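Local coordinates for protein yeast glycogen phosphorylase (Saccharomyces cerevisiae, PDB 1YGP) that belongs to the glycogen phosphorylases, carbohydrate phosphorylases of the GT-B clan, and carries a bound pyridoxal-5'-phosphate, at residues V99-L104 and A362-D367; Q331-C336 and P370-V375. All blocks are in the same frame, centred on the assembly; numbering follows the deposited sequence.

Interaction 1 of 2, residues V99-L104 and A362-D367; sequences VYYLSL and AIQLND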
loop_
_atom_site.group_PDB
_atom_site.type_symbol
_atom_site.label_atom_id
_atom_site.label_comp_id
_atom_site.label_asym_id
_atom_site.label_seq_id
_atom_site.Cartn_x
_atom_site.Cartn_y
_atom_site.Cartn_z
ATOM N N VAL A 99 21.981 21.999 4.272
ATOM C CA VAL A 99 21.155 22.217 5.442
ATOM C C VAL A 99 20.278 20.981 5.591
ATOM O O VAL A 99 19.726 20.526 4.589
ATOM C CB VAL A 99 20.281 23.441 5.223
ATOM C CG1 VAL A 99 19.454 23.689 6.461
ATOM C CG2 VAL A 99 21.139 24.625 4.883
ATOM N N TYR A 100 20.105 20.389 6.758
ATOM C CA TYR A 100 19.216 19.265 6.920
ATOM C C TYR A 100 18.287 19.805 7.993
ATOM O O TYR A 100 18.701 20.375 9.016
ATOM C CB TYR A 100 20.006 18.043 7.373
ATOM C CG TYR A 100 20.841 17.473 6.234
ATOM C CD1 TYR A 100 20.237 16.871 5.125
ATOM C CD2 TYR A 100 22.229 17.535 6.301
ATOM C CE1 TYR A 100 21.018 16.330 4.097
ATOM C CE2 TYR A 100 23.017 17.000 5.283
ATOM C CZ TYR A 100 22.411 16.396 4.183
ATOM O OH TYR A 100 23.205 15.858 3.176
ATOM N N TYR A 101 17.005 19.737 7.689
ATOM C CA TYR A 101 15.984 20.311 8.526
ATOM C C TYR A 101 15.265 19.113 9.134
ATOM O O TYR A 101 14.509 18.417 8.432
ATOM C CB TYR A 101 15.069 21.180 7.626
ATOM C CG TYR A 101 14.167 22.087 8.446
ATOM C CD1 TYR A 101 14.644 23.332 8.875
ATOM C CD2 TYR A 101 12.911 21.638 8.852
ATOM C CE1 TYR A 101 13.871 24.120 9.728
ATOM C CE2 TYR A 101 12.138 22.418 9.703
ATOM C CZ TYR A 101 12.625 23.647 10.141
ATOM O OH TYR A 101 11.883 24.367 11.051
ATOM N N LEU A 102 15.477 18.796 10.405
ATOM C CA LEU A 102 14.787 17.663 10.985
ATOM C C LEU A 102 13.525 18.137 11.668
ATOM O O LEU A 102 13.553 19.033 12.518
ATOM C CB LEU A 102 15.721 16.966 11.962
ATOM C CG LEU A 102 16.615 15.846 11.408
ATOM C CD1 LEU A 102 17.279 16.235 10.092
ATOM C CD2 LEU A 102 17.662 15.550 12.439
ATOM N N SER A 103 12.381 17.607 11.279
ATOM C CA SER A 103 11.140 18.003 11.897
ATOM C C SER A 103 10.286 16.753 12.045
ATOM O O SER A 103 10.241 15.858 11.186
ATOM C CB SER A 103 10.419 18.994 11.035
ATOM O OG SER A 103 9.256 19.437 11.718
ATOM N N LEU A 104 9.604 16.687 13.186
ATOM C CA LEU A 104 8.726 15.559 13.471
ATOM C C LEU A 104 7.423 15.647 12.700
ATOM O O LEU A 104 6.697 14.663 12.622
ATOM C CB LEU A 104 8.388 15.488 14.960
ATOM C CG LEU A 104 7.877 14.181 15.493
ATOM C CD1 LEU A 104 8.837 13.059 15.162
ATOM C CD2 LEU A 104 7.727 14.308 16.991
ATOM N N ALA A 362 24.838 21.453 7.972
ATOM C CA ALA A 362 24.184 22.278 8.991
ATOM C C ALA A 362 22.918 21.516 9.388
ATOM O O ALA A 362 22.108 21.270 8.495
ATOM C CB ALA A 362 23.785 23.612 8.397
ATOM N N ILE A 363 22.650 21.052 10.606
ATOM C CA ILE A 363 21.421 20.321 10.896
ATOM C C ILE A 363 20.598 21.168 11.853
ATOM O O ILE A 363 21.082 21.551 12.935
ATOM C CB ILE A 363 21.705 18.915 11.556
ATOM C CG1 ILE A 363 22.716 18.087 10.747
ATOM C CG2 ILE A 363 20.368 18.154 11.651
ATOM C CD1 ILE A 363 23.004 16.666 11.292
ATOM N N GLN A 364 19.351 21.474 11.495
ATOM C CA GLN A 364 18.502 22.298 12.345
ATOM C C GLN A 364 17.528 21.455 13.152
ATOM O O GLN A 364 16.799 20.629 12.604
ATOM C CB GLN A 364 17.730 23.282 11.488
ATOM C CG GLN A 364 17.072 24.379 12.303
ATOM C CD GLN A 364 18.056 25.276 13.040
ATOM O OE1 GLN A 364 18.975 25.846 12.469
ATOM N NE2 GLN A 364 17.929 25.474 14.333
ATOM N N LEU A 365 17.460 21.628 14.454
ATOM C CA LEU A 365 16.569 20.823 15.238
ATOM C C LEU A 365 15.332 21.668 15.361
ATOM O O LEU A 365 15.340 22.722 16.025
ATOM C CB LEU A 365 17.156 20.548 16.611
ATOM C CG LEU A 365 18.554 19.940 16.746
ATOM C CD1 LEU A 365 18.586 19.341 18.129
ATOM C CD2 LEU A 365 18.861 18.825 15.744
ATOM N N ASN A 366 14.270 21.295 14.648
ATOM C CA ASN A 366 13.049 22.052 14.797
ATOM C C ASN A 366 12.368 21.514 16.050
ATOM O O ASN A 366 11.731 20.460 16.047
ATOM C CB ASN A 366 12.192 21.870 13.566
ATOM C CG ASN A 366 10.909 22.686 13.667
ATOM O OD1 ASN A 366 10.862 23.766 14.271
ATOM N ND2 ASN A 366 9.806 22.190 13.118
ATOM N N ASP A 367 12.612 22.212 17.159
ATOM C CA ASP A 367 12.136 21.892 18.495
ATOM C C ASP A 367 12.910 20.730 19.120
ATOM O O ASP A 367 13.850 20.217 18.530
ATOM C CB ASP A 367 10.660 21.576 18.428
ATOM C CG ASP A 367 9.918 21.653 19.743
ATOM O OD1 ASP A 367 10.390 22.322 20.673
ATOM O OD2 ASP A 367 8.844 21.053 19.814
#
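Val99-Leu102 and Ala362-Leu365 pair as neighbouring parallel strands in the interior of a mixed sheet of this GT-B-clan phosphorylase. Their short axes approach to 4.6 Å and differ by 19° in direction. Within these residues, Tyr100 N donates to Ala362 O over 2.8 Å and Tyr100 O accepts from Gln364 N. Farther along, Leu102 N donates to Gln364 O, and Leu102 O accepts from Asn366 N at 3.2 Å. The bonding edge of 99-102 is thus used at every second residue, while Val99 and Tyr101 turn their backbone groups to strand 184-189 on the other side.

Side chains alternate between the two faces. Tyr100, Leu102 and Ile363 share the one covered by helix 322-350, and Leu365 lies on the same face against Pro370; here Leu102 CD2 comes obliquely against Ile363 CG2 at 3.8 Å. On the other face, the Tyr101 ring lies at a slant against Gln364 and Asn366, its CD1 4.0 Å from Gln364 CB and its CE2 3.9 Å from Asn366 CB. Ring and Asn366 amide planes are 38° apart. The Gln364 chain bends at chi2, which turns its amide away from 99-104; OE1 bonds to Trp873 NE1.

At the end of strand 361-366, Asn366 extends CG anti to its backbone N (chi1 -178°) and reaches Ser103. The bond from Asn366 ND2 to Ser103 OG measures 3.1 Å and lies in the amide plane, while OD1 is hydrogen-bonded to His405 NE2. Ser103 OG is also bonded to Glu105 O. Both amide atoms of the buried Asn366 side chain are engaged, which should hold its amide in one rotation, and the bond to Ser103 ties the two strand ends together.

Interaction 2 of 2, residues Q331-C336 and P370-V375; sequences QQYFWC and PTLAIV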
loop_
_atom_site.group_PDB
_atom_site.type_symbol
_atom_site.label_atom_id
_atom_site.label_comp_id
_atom_site.label_asym_id
_atom_site.label_seq_id
_atom_site.Cartn_x
_atom_site.Cartn_y
_atom_site.Cartn_z
ATOM N N GLN A 331 10.204 5.899 18.267
ATOM C CA GLN A 331 9.948 6.601 17.024
ATOM C C GLN A 331 10.958 7.733 16.815
ATOM O O GLN A 331 11.573 7.831 15.751
ATOM C CB GLN A 331 8.499 7.067 17.136
ATOM C CG GLN A 331 7.849 7.918 16.082
ATOM C CD GLN A 331 6.352 8.084 16.371
ATOM O OE1 GLN A 331 5.939 8.890 17.204
ATOM N NE2 GLN A 331 5.440 7.379 15.726
ATOM N N GLN A 332 11.207 8.580 17.826
ATOM C CA GLN A 332 12.156 9.691 17.738
ATOM C C GLN A 332 13.579 9.175 17.537
ATOM O O GLN A 332 14.379 9.794 16.815
ATOM C CB GLN A 332 12.119 10.542 19.004
ATOM C CG GLN A 332 10.800 11.236 19.279
ATOM C CD GLN A 332 10.826 12.224 20.433
ATOM O OE1 GLN A 332 10.108 13.230 20.441
ATOM N NE2 GLN A 332 11.641 12.034 21.456
ATOM N N TYR A 333 13.925 8.019 18.124
ATOM C CA TYR A 333 15.227 7.461 17.840
ATOM C C TYR A 333 15.250 6.999 16.385
ATOM O O TYR A 333 16.099 7.521 15.663
ATOM C CB TYR A 333 15.572 6.268 18.740
ATOM C CG TYR A 333 16.988 5.785 18.452
ATOM C CD1 TYR A 333 18.005 6.705 18.181
ATOM C CD2 TYR A 333 17.255 4.425 18.367
ATOM C CE1 TYR A 333 19.270 6.266 17.808
ATOM C CE2 TYR A 333 18.523 3.975 17.998
ATOM C CZ TYR A 333 19.517 4.902 17.713
ATOM O OH TYR A 333 20.760 4.492 17.286
ATOM N N PHE A 334 14.357 6.113 15.902
ATOM C CA PHE A 334 14.286 5.622 14.517
ATOM C C PHE A 334 14.505 6.708 13.443
ATOM O O PHE A 334 15.359 6.609 12.558
ATOM C CB PHE A 334 12.920 4.948 14.384
ATOM C CG PHE A 334 12.529 4.488 12.991
ATOM C CD1 PHE A 334 13.075 3.324 12.457
ATOM C CD2 PHE A 334 11.661 5.267 12.223
ATOM C CE1 PHE A 334 12.767 2.945 11.157
ATOM C CE2 PHE A 334 11.357 4.878 10.918
ATOM C CZ PHE A 334 11.913 3.717 10.382
ATOM N N TRP A 335 13.805 7.818 13.528
ATOM C CA TRP A 335 13.954 8.892 12.579
ATOM C C TRP A 335 15.286 9.577 12.760
ATOM O O TRP A 335 15.909 9.842 11.725
ATOM C CB TRP A 335 12.783 9.828 12.788
ATOM C CG TRP A 335 12.887 11.290 12.388
ATOM C CD1 TRP A 335 13.021 11.756 11.100
ATOM C CD2 TRP A 335 12.761 12.284 13.315
ATOM N NE1 TRP A 335 12.959 13.065 11.219
ATOM C CE2 TRP A 335 12.805 13.422 12.518
ATOM C CE3 TRP A 335 12.611 12.356 14.697
ATOM C CZ2 TRP A 335 12.688 14.662 13.138
ATOM C CZ3 TRP A 335 12.499 13.605 15.289
ATOM C CH2 TRP A 335 12.535 14.751 14.517
ATOM N N CYS A 336 15.770 9.870 13.981
ATOM C CA CYS A 336 17.090 10.491 14.152
ATOM C C CYS A 336 18.261 9.645 13.645
ATOM O O CYS A 336 19.170 10.113 12.960
ATOM C CB CYS A 336 17.305 10.790 15.607
ATOM S SG CYS A 336 16.297 12.219 16.040
ATOM N N PRO A 370 14.155 16.104 17.763
ATOM C CA PRO A 370 15.330 15.440 17.227
ATOM C C PRO A 370 16.603 15.603 18.044
ATOM O O PRO A 370 17.687 15.386 17.498
ATOM C CB PRO A 370 15.452 15.979 15.831
ATOM C CG PRO A 370 15.018 17.406 16.026
ATOM C CD PRO A 370 13.926 17.352 17.057
ATOM N N THR A 371 16.570 15.898 19.353
ATOM C CA THR A 371 17.795 16.074 20.115
ATOM C C THR A 371 18.627 14.788 20.140
ATOM O O THR A 371 19.854 14.856 20.134
ATOM C CB THR A 371 17.378 16.558 21.517
ATOM O OG1 THR A 371 16.721 17.799 21.283
ATOM C CG2 THR A 371 18.525 16.757 22.506
ATOM N N LEU A 372 18.043 13.586 20.067
ATOM C CA LEU A 372 18.824 12.353 19.994
ATOM C C LEU A 372 19.803 12.331 18.822
ATOM O O LEU A 372 20.817 11.634 18.920
ATOM C CB LEU A 372 17.905 11.122 19.894
ATOM C CG LEU A 372 17.410 10.480 21.211
ATOM C CD1 LEU A 372 16.461 9.349 20.920
ATOM C CD2 LEU A 372 18.567 9.892 21.976
ATOM N N ALA A 373 19.594 13.108 17.746
ATOM C CA ALA A 373 20.547 13.206 16.653
ATOM C C ALA A 373 21.919 13.666 17.131
ATOM O O ALA A 373 22.929 13.224 16.593
ATOM C CB ALA A 373 20.077 14.204 15.622
ATOM N N ILE A 374 21.998 14.529 18.156
ATOM C CA ILE A 374 23.259 15.006 18.756
ATOM C C ILE A 374 24.034 13.810 19.338
ATOM O O ILE A 374 25.163 13.478 18.952
ATOM C CB ILE A 374 22.898 16.067 19.867
ATOM C CG1 ILE A 374 22.548 17.379 19.222
ATOM C CG2 ILE A 374 24.038 16.305 20.817
ATOM C CD1 ILE A 374 21.664 18.262 20.117
ATOM N N VAL A 375 23.359 13.100 20.244
ATOM C CA VAL A 375 23.920 11.968 20.949
ATOM C C VAL A 375 24.310 10.849 19.989
ATOM O O VAL A 375 25.238 10.081 20.227
ATOM C CB VAL A 375 22.868 11.510 21.958
ATOM C CG1 VAL A 375 23.386 10.374 22.802
ATOM C CG2 VAL A 375 22.566 12.632 22.907
#
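Trp335 and Pro370 lie side by side and point the same way, the six-membered part of the indole meeting the pyrrolidine ring obliquely. Trp335 CH2 approaches Pro370 CB to 3.4 Å, and Pro370 CG and CD also lie near this corner of the indole. CG of Trp335 is anti to its backbone N (chi1 155°), which carries the far end of the indole towards Pro370.

One residue on, Cys336 points toward the second segment. Its SG sits over the first turn of 370-375, 3.6 Å from Pro370 CA and 3.8 Å from Ala373 N, with the CB atoms of Leu372 and Ala373 each at 4.3 Å. Leu372 also points toward the other segment; its side chain crosses that of Tyr333 at about a right angle, and CD1 rests 3.9 Å from Tyr333 CB. The contact is mainly apolar.

Tyr333 OH is hydrogen-bonded to Glu376, farther along helix 372-384, and Trp335 NE1 to Tyr187 O of strand 184-189. Helix 322-350 packs on the start of helix 372-384, while Leu365 of strand 361-366 lies against Pro370 and helix 470-477 covers Thr371.

Overall arrangement
The two contacts interlock, their centres 11 Å apart. Strand 361-366 of interaction 1 leads directly into helix 372-384 of interaction 2, and Leu365 bridges the step: its CA is 3.8 Å from Pro370 CG and its CD1 is 3.8 Å from Ile374 CD1. Trp335 of helix 322-350 also reaches the end of segment 99-104, with CZ2 3.4 Å from Ser103 O. A strand pair and the helices packed on one face of its sheet thus form a continuous buried unit. Pyridoxal-5'-phosphate is about 12 Å from the side chain of Asn366, and none of the residues of the two contacts is among those lining its pocket.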